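Local coordinates for sterol carrier protein 2 (Thermus thermophilus, PDB 2CX7), which probably binds sterols or other lipids in an apolar interior and carries them between membranes, as other members of the SCP-2 family do, at residues E6-A11 and K124-V129; R14-N17 and A21-K24; F74-E77 and T82-E85; E92-L97 and A118-V123. All blocks are in the same frame, centred on the assembly; numbering follows the deposited sequence.

Interaction 1: E6-A11 and K124-V129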
loop_
_atom_site.group_PDB
_atom_site.type_symbol
_atom_site.label_atom_id
_atom_site.label_comp_id
_atom_site.label_asym_id
_atom_site.label_seq_id
_atom_site.Cartn_x
_atom_site.Cartn_y
_atom_site.Cartn_z
ATOM N N GLU A 6 -12.141 -5.308 -2.798
ATOM C CA GLU A 6 -11.911 -6.383 -1.840
ATOM C C GLU A 6 -11.216 -7.573 -2.492
ATOM O O GLU A 6 -10.327 -8.184 -1.899
ATOM C CB GLU A 6 -13.236 -6.828 -1.211
ATOM C CG GLU A 6 -13.055 -7.687 0.031
ATOM C CD GLU A 6 -12.154 -7.024 1.054
ATOM O OE1 GLU A 6 -10.940 -6.893 0.789
ATOM O OE2 GLU A 6 -12.655 -6.622 2.123
ATOM N N ALA A 7 -11.616 -7.897 -3.717
ATOM C CA ALA A 7 -11.013 -9.005 -4.441
ATOM C C ALA A 7 -9.524 -8.743 -4.664
ATOM O O ALA A 7 -8.699 -9.652 -4.569
ATOM C CB ALA A 7 -11.720 -9.202 -5.782
ATOM N N TRP A 8 -9.188 -7.491 -4.957
ATOM C CA TRP A 8 -7.799 -7.110 -5.194
ATOM C C TRP A 8 -7.017 -7.240 -3.888
ATOM O O TRP A 8 -5.943 -7.839 -3.849
ATOM C CB TRP A 8 -7.724 -5.662 -5.695
ATOM C CG TRP A 8 -6.378 -5.292 -6.230
ATOM C CD1 TRP A 8 -5.906 -5.521 -7.490
ATOM C CD2 TRP A 8 -5.304 -4.678 -5.505
ATOM N NE1 TRP A 8 -4.605 -5.089 -7.596
ATOM C CE2 TRP A 8 -4.211 -4.569 -6.391
ATOM C CE3 TRP A 8 -5.159 -4.214 -4.192
ATOM C CZ2 TRP A 8 -2.985 -4.014 -6.007
ATOM C CZ3 TRP A 8 -3.940 -3.661 -3.808
ATOM C CH2 TRP A 8 -2.870 -3.566 -4.713
ATOM N N ALA A 9 -7.573 -6.680 -2.822
ATOM C CA ALA A 9 -6.934 -6.728 -1.509
ATOM C C ALA A 9 -6.577 -8.155 -1.111
ATOM O O ALA A 9 -5.480 -8.409 -0.606
ATOM C CB ALA A 9 -7.842 -6.118 -0.467
ATOM N N GLN A 10 -7.515 -9.077 -1.324
ATOM C CA GLN A 10 -7.291 -10.479 -0.992
ATOM C C GLN A 10 -6.208 -11.084 -1.868
ATOM O O GLN A 10 -5.345 -11.812 -1.384
ATOM C CB GLN A 10 -8.576 -11.290 -1.175
ATOM C CG GLN A 10 -9.676 -10.975 -0.183
ATOM C CD GLN A 10 -10.906 -11.832 -0.423
ATOM O OE1 GLN A 10 -10.824 -13.061 -0.428
ATOM N NE2 GLN A 10 -12.051 -11.189 -0.629
ATOM N N ALA A 11 -6.256 -10.787 -3.161
ATOM C CA ALA A 11 -5.270 -11.323 -4.085
ATOM C C ALA A 11 -3.885 -10.762 -3.778
ATOM O O ALA A 11 -2.878 -11.434 -3.983
ATOM C CB ALA A 11 -5.658 -10.993 -5.527
ATOM N N LYS A 124 6.328 -3.544 -5.975
ATOM C CA LYS A 124 6.630 -4.466 -7.069
ATOM C C LYS A 124 5.626 -5.616 -7.076
ATOM O O LYS A 124 5.185 -6.054 -8.141
ATOM C CB LYS A 124 8.055 -5.026 -6.942
ATOM C CG LYS A 124 9.164 -4.034 -7.276
ATOM C CD LYS A 124 10.524 -4.703 -7.170
ATOM C CE LYS A 124 11.654 -3.740 -7.520
ATOM N NZ LYS A 124 12.970 -4.408 -7.343
ATOM N N VAL A 125 5.259 -6.110 -5.894
ATOM C CA VAL A 125 4.294 -7.205 -5.816
ATOM C C VAL A 125 2.905 -6.742 -6.257
ATOM O O VAL A 125 2.200 -7.461 -6.972
ATOM C CB VAL A 125 4.215 -7.792 -4.375
ATOM C CG1 VAL A 125 3.014 -8.734 -4.239
ATOM C CG2 VAL A 125 5.503 -8.549 -4.066
ATOM N N ALA A 126 2.518 -5.538 -5.842
ATOM C CA ALA A 126 1.211 -4.994 -6.200
ATOM C C ALA A 126 1.059 -4.975 -7.716
ATOM O O ALA A 126 0.000 -5.303 -8.252
ATOM C CB ALA A 126 1.065 -3.581 -5.640
ATOM N N ARG A 127 2.134 -4.596 -8.396
ATOM C CA ARG A 127 2.142 -4.511 -9.851
ATOM C C ARG A 127 1.839 -5.848 -10.535
ATOM O O ARG A 127 1.291 -5.869 -11.640
ATOM C CB ARG A 127 3.499 -3.972 -10.330
ATOM C CG ARG A 127 3.762 -2.513 -9.945
ATOM C CD ARG A 127 5.234 -2.132 -10.104
ATOM N NE ARG A 127 5.739 -2.390 -11.452
ATOM C CZ ARG A 127 7.004 -2.211 -11.824
ATOM N NH1 ARG A 127 7.903 -1.766 -10.953
ATOM N NH2 ARG A 127 7.374 -2.486 -13.069
ATOM N N GLU A 128 2.177 -6.951 -9.870
ATOM C CA GLU A 128 1.967 -8.290 -10.428
ATOM C C GLU A 128 0.630 -8.937 -10.079
ATOM O O GLU A 128 0.373 -10.090 -10.444
ATOM C CB GLU A 128 3.113 -9.213 -9.997
ATOM C CG GLU A 128 4.491 -8.675 -10.370
ATOM C CD GLU A 128 4.676 -8.488 -11.875
ATOM O OE1 GLU A 128 5.650 -7.820 -12.278
ATOM O OE2 GLU A 128 3.852 -9.012 -12.656
ATOM N N VAL A 129 -0.222 -8.201 -9.377
ATOM C CA VAL A 129 -1.532 -8.717 -9.009
ATOM C C VAL A 129 -2.465 -8.588 -10.204
ATOM O O VAL A 129 -2.493 -7.553 -10.864
ATOM C CB VAL A 129 -2.138 -7.934 -7.835
ATOM C CG1 VAL A 129 -3.544 -8.443 -7.545
ATOM C CG2 VAL A 129 -1.256 -8.079 -6.601
HETATM O O HOH W 1 -2.481 -4.869 -10.119
#

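Interaction 2: R14-N17 and A21-K24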
loop_
_atom_site.group_PDB
_atom_site.type_symbol
_atom_site.label_atom_id
_atom_site.label_comp_id
_atom_site.label_asym_id
_atom_site.label_seq_id
_atom_site.Cartn_x
_atom_site.Cartn_y
_atom_site.Cartn_z
ATOM N N ARG A 14 -2.355 -12.481 -0.658
ATOM C CA ARG A 14 -1.866 -13.787 -1.076
ATOM C C ARG A 14 -0.553 -13.666 -1.842
ATOM O O ARG A 14 0.387 -14.420 -1.593
ATOM C CB ARG A 14 -2.910 -14.489 -1.952
ATOM C CG ARG A 14 -2.495 -15.877 -2.383
ATOM C CD ARG A 14 -3.565 -16.551 -3.223
ATOM N NE ARG A 14 -3.194 -17.925 -3.544
ATOM C CZ ARG A 14 -3.836 -18.690 -4.423
ATOM N NH1 ARG A 14 -4.893 -18.216 -5.075
ATOM N NH2 ARG A 14 -3.419 -19.928 -4.653
ATOM N N LYS A 15 -0.484 -12.716 -2.774
ATOM C CA LYS A 15 0.728 -12.514 -3.563
ATOM C C LYS A 15 1.916 -12.146 -2.678
ATOM O O LYS A 15 3.045 -12.566 -2.935
ATOM C CB LYS A 15 0.515 -11.419 -4.609
ATOM C CG LYS A 15 -0.029 -11.921 -5.935
ATOM C CD LYS A 15 0.996 -12.783 -6.668
ATOM C CE LYS A 15 0.519 -13.100 -8.082
ATOM N NZ LYS A 15 1.530 -13.847 -8.886
ATOM N N LEU A 16 1.659 -11.353 -1.645
ATOM C CA LEU A 16 2.724 -10.963 -0.723
ATOM C C LEU A 16 3.213 -12.180 0.050
ATOM O O LEU A 16 4.397 -12.318 0.306
ATOM C CB LEU A 16 2.226 -9.896 0.258
ATOM C CG LEU A 16 2.034 -8.484 -0.311
ATOM C CD1 LEU A 16 1.350 -7.615 0.731
ATOM C CD2 LEU A 16 3.400 -7.884 -0.703
ATOM N N ASN A 17 2.297 -13.063 0.434
ATOM C CA ASN A 17 2.709 -14.251 1.166
ATOM C C ASN A 17 3.482 -15.213 0.271
ATOM O O ASN A 17 4.232 -16.037 0.762
ATOM C CB ASN A 17 1.497 -14.956 1.793
ATOM C CG ASN A 17 1.014 -14.265 3.060
ATOM O OD1 ASN A 17 1.818 -13.890 3.917
ATOM N ND2 ASN A 17 -0.291 -14.096 3.188
ATOM N N ALA A 21 10.902 -12.389 -2.012
ATOM C CA ALA A 21 11.609 -11.108 -1.976
ATOM C C ALA A 21 11.009 -10.188 -0.920
ATOM O O ALA A 21 11.729 -9.556 -0.143
ATOM C CB ALA A 21 11.559 -10.435 -3.353
ATOM N N TYR A 22 9.684 -10.110 -0.891
ATOM C CA TYR A 22 9.033 -9.278 0.110
ATOM C C TYR A 22 9.257 -9.885 1.497
ATOM O O TYR A 22 9.519 -9.173 2.472
ATOM C CB TYR A 22 7.527 -9.173 -0.142
ATOM C CG TYR A 22 6.846 -8.445 0.986
ATOM C CD1 TYR A 22 7.069 -7.084 1.193
ATOM C CD2 TYR A 22 6.072 -9.134 1.917
ATOM C CE1 TYR A 22 6.545 -6.430 2.308
ATOM C CE2 TYR A 22 5.546 -8.497 3.023
ATOM C CZ TYR A 22 5.787 -7.143 3.217
ATOM O OH TYR A 22 5.275 -6.519 4.334
ATOM N N ARG A 23 9.151 -11.206 1.574
ATOM C CA ARG A 23 9.317 -11.926 2.831
ATOM C C ARG A 23 10.669 -11.608 3.466
ATOM O O ARG A 23 10.754 -11.388 4.670
ATOM C CB ARG A 23 9.194 -13.433 2.582
ATOM C CG ARG A 23 8.786 -14.251 3.805
ATOM C CD ARG A 23 8.747 -15.717 3.441
ATOM N NE ARG A 23 7.799 -15.963 2.359
ATOM C CZ ARG A 23 7.948 -16.911 1.443
ATOM N NH1 ARG A 23 9.012 -17.695 1.477
ATOM N NH2 ARG A 23 7.030 -17.075 0.498
ATOM N N LYS A 24 11.720 -11.582 2.651
ATOM C CA LYS A 24 13.062 -11.279 3.144
ATOM C C LYS A 24 13.178 -9.810 3.546
ATOM O O LYS A 24 13.639 -9.497 4.645
ATOM C CB LYS A 24 14.116 -11.596 2.075
ATOM C CG LYS A 24 14.312 -13.073 1.795
ATOM C CD LYS A 24 15.507 -13.304 0.869
ATOM C CE LYS A 24 15.692 -14.782 0.557
ATOM N NZ LYS A 24 14.525 -15.348 -0.180
HETATM O O HOH W 2 5.790 -13.609 2.315
#

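Interaction 3: F74-E77 and T82-E85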
loop_
_atom_site.group_PDB
_atom_site.type_symbol
_atom_site.label_atom_id
_atom_site.label_comp_id
_atom_site.label_asym_id
_atom_site.label_seq_id
_atom_site.Cartn_x
_atom_site.Cartn_y
_atom_site.Cartn_z
ATOM N N PHE A 74 0.480 2.884 9.814
ATOM C CA PHE A 74 1.023 3.771 8.801
ATOM C C PHE A 74 -0.059 3.992 7.760
ATOM O O PHE A 74 -0.738 3.052 7.354
ATOM C CB PHE A 74 2.261 3.165 8.137
ATOM C CG PHE A 74 3.436 3.026 9.064
ATOM C CD1 PHE A 74 3.550 1.922 9.902
ATOM C CD2 PHE A 74 4.422 4.010 9.104
ATOM C CE1 PHE A 74 4.635 1.797 10.772
ATOM C CE2 PHE A 74 5.509 3.900 9.968
ATOM C CZ PHE A 74 5.616 2.790 10.803
ATOM N N VAL A 75 -0.225 5.240 7.345
ATOM C CA VAL A 75 -1.218 5.576 6.342
ATOM C C VAL A 75 -0.572 6.421 5.258
ATOM O O VAL A 75 0.020 7.468 5.541
ATOM C CB VAL A 75 -2.400 6.354 6.954
ATOM C CG1 VAL A 75 -3.384 6.753 5.865
ATOM C CG2 VAL A 75 -3.092 5.490 7.991
ATOM N N ILE A 76 -0.648 5.929 4.025
ATOM C CA ILE A 76 -0.105 6.640 2.870
ATOM C C ILE A 76 -1.294 6.949 1.972
ATOM O O ILE A 76 -1.958 6.047 1.454
ATOM C CB ILE A 76 0.897 5.799 2.077
ATOM C CG1 ILE A 76 2.057 5.370 2.978
ATOM C CG2 ILE A 76 1.424 6.626 0.895
ATOM C CD1 ILE A 76 3.093 4.498 2.278
ATOM N N GLU A 77 -1.544 8.235 1.784
ATOM C CA GLU A 77 -2.682 8.710 1.004
ATOM C C GLU A 77 -2.264 9.362 -0.310
ATOM O O GLU A 77 -1.188 9.966 -0.400
ATOM C CB GLU A 77 -3.459 9.707 1.870
ATOM C CG GLU A 77 -4.519 10.514 1.167
ATOM C CD GLU A 77 -5.020 11.649 2.053
ATOM O OE1 GLU A 77 -5.666 11.353 3.081
ATOM O OE2 GLU A 77 -4.749 12.830 1.730
ATOM N N THR A 82 -2.463 8.949 -8.978
ATOM C CA THR A 82 -1.121 8.712 -8.479
ATOM C C THR A 82 -0.951 7.241 -8.149
ATOM O O THR A 82 0.040 6.620 -8.552
ATOM C CB THR A 82 -0.846 9.553 -7.223
ATOM O OG1 THR A 82 -1.021 10.935 -7.552
ATOM C CG2 THR A 82 0.580 9.341 -6.735
ATOM N N TRP A 83 -1.910 6.672 -7.425
ATOM C CA TRP A 83 -1.820 5.254 -7.081
ATOM C C TRP A 83 -1.794 4.393 -8.340
ATOM O O TRP A 83 -1.080 3.394 -8.392
ATOM C CB TRP A 83 -2.987 4.821 -6.184
ATOM C CG TRP A 83 -2.768 5.091 -4.719
ATOM C CD1 TRP A 83 -3.566 5.838 -3.892
ATOM C CD2 TRP A 83 -1.689 4.619 -3.913
ATOM N NE1 TRP A 83 -3.043 5.859 -2.625
ATOM C CE2 TRP A 83 -1.892 5.117 -2.607
ATOM C CE3 TRP A 83 -0.564 3.819 -4.164
ATOM C CZ2 TRP A 83 -1.013 4.843 -1.557
ATOM C CZ3 TRP A 83 0.312 3.550 -3.117
ATOM C CH2 TRP A 83 0.080 4.062 -1.829
ATOM N N GLN A 84 -2.566 4.774 -9.356
ATOM C CA GLN A 84 -2.572 3.993 -10.595
ATOM C C GLN A 84 -1.168 3.996 -11.201
ATOM O O GLN A 84 -0.671 2.963 -11.657
ATOM C CB GLN A 84 -3.590 4.557 -11.592
ATOM C CG GLN A 84 -5.037 4.316 -11.165
ATOM C CD GLN A 84 -6.044 4.938 -12.117
ATOM O OE1 GLN A 84 -5.826 6.032 -12.627
ATOM N NE2 GLN A 84 -7.164 4.251 -12.338
ATOM N N GLU A 85 -0.525 5.150 -11.195
ATOM C CA GLU A 85 0.826 5.244 -11.725
ATOM C C GLU A 85 1.801 4.397 -10.927
ATOM O O GLU A 85 2.598 3.654 -11.503
ATOM C CB GLU A 85 1.281 6.697 -11.726
ATOM C CG GLU A 85 0.624 7.512 -12.809
ATOM C CD GLU A 85 0.361 8.931 -12.381
ATOM O OE1 GLU A 85 1.136 9.454 -11.554
ATOM O OE2 GLU A 85 -0.620 9.525 -12.883
#

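Interaction 4: E92-L97 and A118-V123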
loop_
_atom_site.group_PDB
_atom_site.type_symbol
_atom_site.label_atom_id
_atom_site.label_comp_id
_atom_site.label_asym_id
_atom_site.label_seq_id
_atom_site.Cartn_x
_atom_site.Cartn_y
_atom_site.Cartn_z
ATOM N N GLU A 92 8.012 5.791 -9.512
ATOM C CA GLU A 92 8.832 5.137 -8.491
ATOM C C GLU A 92 8.318 5.571 -7.111
ATOM O O GLU A 92 8.219 6.760 -6.825
ATOM C CB GLU A 92 10.302 5.523 -8.714
ATOM C CG GLU A 92 11.316 4.652 -7.989
ATOM C CD GLU A 92 11.442 5.007 -6.526
ATOM O OE1 GLU A 92 11.732 6.183 -6.230
ATOM O OE2 GLU A 92 11.253 4.116 -5.674
ATOM N N PRO A 93 7.992 4.605 -6.234
ATOM C CA PRO A 93 7.469 4.928 -4.899
ATOM C C PRO A 93 8.291 5.731 -3.893
ATOM O O PRO A 93 7.752 6.615 -3.225
ATOM C CB PRO A 93 7.047 3.562 -4.352
ATOM C CG PRO A 93 7.997 2.612 -5.010
ATOM C CD PRO A 93 8.070 3.141 -6.431
ATOM N N LEU A 94 9.580 5.450 -3.763
ATOM C CA LEU A 94 10.367 6.196 -2.781
ATOM C C LEU A 94 10.408 7.683 -3.113
ATOM O O LEU A 94 10.222 8.527 -2.238
ATOM C CB LEU A 94 11.783 5.618 -2.696
ATOM C CG LEU A 94 11.819 4.150 -2.255
ATOM C CD1 LEU A 94 13.271 3.703 -2.120
ATOM C CD2 LEU A 94 11.095 3.983 -0.932
ATOM N N SER A 95 10.653 8.008 -4.379
ATOM C CA SER A 95 10.692 9.409 -4.781
ATOM C C SER A 95 9.308 10.041 -4.675
ATOM O O SER A 95 9.189 11.205 -4.347
ATOM C CB SER A 95 11.226 9.541 -6.208
ATOM O OG SER A 95 12.637 9.399 -6.201
ATOM N N ALA A 96 8.263 9.271 -4.961
ATOM C CA ALA A 96 6.904 9.801 -4.873
ATOM C C ALA A 96 6.595 10.172 -3.429
ATOM O O ALA A 96 5.937 11.178 -3.162
ATOM C CB ALA A 96 5.900 8.771 -5.367
ATOM N N LEU A 97 7.065 9.352 -2.494
ATOM C CA LEU A 97 6.819 9.620 -1.076
ATOM C C LEU A 97 7.601 10.861 -0.639
ATOM O O LEU A 97 7.094 11.705 0.109
ATOM C CB LEU A 97 7.237 8.407 -0.235
ATOM C CG LEU A 97 6.709 8.357 1.200
ATOM C CD1 LEU A 97 5.196 8.223 1.183
ATOM C CD2 LEU A 97 7.332 7.171 1.925
ATOM N N ALA A 118 11.479 -3.043 1.719
ATOM C CA ALA A 118 10.183 -3.687 1.898
ATOM C C ALA A 118 9.142 -2.879 1.120
ATOM O O ALA A 118 8.249 -3.446 0.486
ATOM C CB ALA A 118 9.809 -3.738 3.393
ATOM N N ALA A 119 9.268 -1.553 1.162
ATOM C CA ALA A 119 8.337 -0.679 0.453
ATOM C C ALA A 119 8.455 -0.917 -1.055
ATOM O O ALA A 119 7.450 -1.024 -1.765
ATOM C CB ALA A 119 8.628 0.789 0.790
ATOM N N GLN A 120 9.689 -0.990 -1.546
ATOM C CA GLN A 120 9.917 -1.232 -2.964
ATOM C C GLN A 120 9.284 -2.566 -3.359
ATOM O O GLN A 120 8.656 -2.681 -4.416
ATOM C CB GLN A 120 11.421 -1.240 -3.267
ATOM C CG GLN A 120 12.092 0.113 -3.128
ATOM C CD GLN A 120 13.606 0.022 -3.238
ATOM O OE1 GLN A 120 14.260 -0.666 -2.451
ATOM N NE2 GLN A 120 14.170 0.720 -4.216
ATOM N N GLU A 121 9.431 -3.577 -2.503
ATOM C CA GLU A 121 8.854 -4.885 -2.800
ATOM C C GLU A 121 7.323 -4.876 -2.730
ATOM O O GLU A 121 6.656 -5.508 -3.554
ATOM C CB GLU A 121 9.413 -5.959 -1.854
ATOM C CG GLU A 121 10.853 -6.389 -2.145
ATOM C CD GLU A 121 11.042 -6.906 -3.567
ATOM O OE1 GLU A 121 10.066 -7.412 -4.158
ATOM O OE2 GLU A 121 12.172 -6.815 -4.087
ATOM N N LEU A 122 6.766 -4.172 -1.747
ATOM C CA LEU A 122 5.309 -4.081 -1.616
ATOM C C LEU A 122 4.737 -3.596 -2.933
ATOM O O LEU A 122 3.747 -4.131 -3.447
ATOM C CB LEU A 122 4.918 -3.082 -0.517
ATOM C CG LEU A 122 4.923 -3.548 0.942
ATOM C CD1 LEU A 122 4.679 -2.364 1.865
ATOM C CD2 LEU A 122 3.830 -4.602 1.148
ATOM N N VAL A 123 5.370 -2.564 -3.481
ATOM C CA VAL A 123 4.921 -1.983 -4.736
ATOM C C VAL A 123 5.159 -2.916 -5.926
ATOM O O VAL A 123 4.288 -3.062 -6.789
ATOM C CB VAL A 123 5.601 -0.622 -4.966
ATOM C CG1 VAL A 123 5.302 -0.107 -6.365
ATOM C CG2 VAL A 123 5.085 0.379 -3.922
HETATM O O HOH W 3 12.859 2.109 -6.026
#

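Interaction 1: E6-A11 and K124-V129
Trp8 and Val129 make the centre of a buried, largely apolar contact that brings the first helix of the chain, 6-17, against the end of the last one, 116-127, on the helical side of the SCP-2 fold. The CG1 methyl of Val129 lies 3.5 Å from NE1 of Trp8, beside the pyrrole end of the indole and oblique to the ring, and the two side chains cross at about a right angle. That methyl stands anti to the backbone N (chi1 176°), which also brings it 3.9 Å from CB of Ala11, one helical turn beyond Trp8. The benzo end of the indole meets Ala126: Trp8 CH2 packs 4.0 Å from Ala126 CB. Val51 of strand 49-56 and Leu3 also touch the indole, and Tyr12 meets it with the ring planes at about 40°.

One water joins the polar atoms. It lies in the indole plane at the ring edge, where it accepts a weak bond from Trp8 NE1 (3.3 Å), and it donates to Ala126 O (3.1 Å) and to Val129 O (2.8 Å). Ala126 O also takes the backbone N-H of Val129. The water thus gives Ala126 O, near the end of helix 116-127, a second donor and gives Val129 O, just beyond it, one, while it receives the indole N-H only weakly.

Interaction 2: R14-N17 and A21-K24
Leu16 and Tyr22 are the nearest pair where helix 6-17 ends and helix 20-25 follows, their CA atoms 6.6 Å apart; Asn17 and Arg23 are the next pair. The chain turns within three residues, and Ser19 OG in that turn bonds to the backbone N of Tyr22. Between the helices, the CD2 methyl of Leu16 sits over one face of the Tyr22 ring, 4.0 Å from the centroid and 18° off the normal, a CH-pi contact displaced toward the CG and CD2 rim. With CG of Tyr22 anti to the backbone N (chi1 173°), the ring is set so that this face lies under the methyl. This pair of consecutive helices belongs to the helical layer that packs on the SCP-2 sheet: Leu55 of strand 49-56 touches both Leu16 and Tyr22, and Leu122 of helix 116-127 touches Tyr22. On the solvent side, Arg23 folds back through a bend at chi3, and its NH2 donates to Asn17 O over 3.0 Å at 155°, tilted somewhat from the carbonyl plane. A water in the guanidinium plane accepts from Arg23 NE and lies 2.8 Å from Leu16 O, to which it can donate. Asn17 OD1, for its part, takes the backbone N-H of Cys60, whose side chain forms the disulfide with Cys13.

Interaction 3: F74-E77 and T82-E85
Ile76 and Trp83 are brought together by their first torsions: CG2 of Ile76 stands anti to its backbone N, while CG of Trp83 is anti to the carbonyl carbon (chi1 -84°), which carries the indole from the helix across to the strand. The CG2 methyl packs against the benzo side of the ring, 3.9 Å from Trp83 CZ2 and 4.0 Å from CH2, and the two side chains cross at about a right angle. Beside it, the carbonyl oxygen of Ile76 meets the C-H edge of the benzo ring, in the ring plane, 3.4 Å from Trp83 CZ2. Strand 74-78 runs into helix 80-86 after a very short link, so the contact closes a tight turn from a strand of the mixed SCP-2 sheet into a helix that packs beside it. The strand itself lies between 32-37, its parallel neighbour, and 103-106, its antiparallel one. Trp83 NE1 donates to Ala36 O of strand 32-37, which, with the packing around it, would hold the indole in this rotation; Leu35, Val37 and Leu102 touch its side chain and Phe4 meets the ring edge-to-face. Glu77 has its CB directed away from the helix segment, and its OE2 forms a salt bridge with Arg38.

Interaction 4: E92-L97 and A118-V123
Apolar contacts come first where Pro93 and Leu94, in the opening turn of helix 93-99, meet helix 116-127. The short helix segments 93-97 and 118-123 approach to 10.5 Å at their axes, with their directions 111° apart. CB and CG of Pro93 both lie 3.8 Å from CG2 of Val123, the two side chains running obliquely to each other. Leu94 uses both its methyls: its CD2 comes within 4.4 Å of Ala119 CB, and its CD1 lies 3.8 Å from Gln120 NE2, the leucine lying across the extended glutamine chain at about a right angle.

The polar part is arranged around Glu92, the N-cap residue. Its carboxylate caps the helix start twice: OE1 accepts from Ser95 N (2.8 Å, 159°) on the syn side, and OE2 accepts from Leu94 N, which approaches from above the carboxylate plane. OE2 also takes a hydrogen from a water, which in turn accepts from Gln120 NE2, both legs being 2.6 Å. Through that water the cap reaches the other helix.

Elsewhere on helix 116-127, Leu122 O accepts a hydrogen bond from Tyr12 OH. The negative carboxylate at the positive end of helix 93-99 probably gains from the helix dipole, while the contact across the pair rests on a few apolar carbons, the glutamine chain and one water bridge near the surface.

Helix 116-127 is common ground: it supplies one segment each to interactions 1 and 4, whose centres are 15 Å apart. Interactions 1 and 2 share helix 6-17 (centres 11 Å apart), where Val125 CG1 packs 3.7 Å from Leu16 CD2. Interaction 2 also touches interaction 4, Tyr22 CE1 lying 3.5 Å from Leu122 CD2. Interaction 3 sits on the sheet, its centre 10 Å from that of interaction 4, which it meets through Ile76 and Leu97. Along the chain interactions 2, 3 and 4 follow in that order between the two ends, which interaction 1 brings together. Helices 6-17, 20-25, 93-99 and 116-127 thus form a connected layer, which interaction 3 links to the sheet through strand 74-78 and helix 80-86.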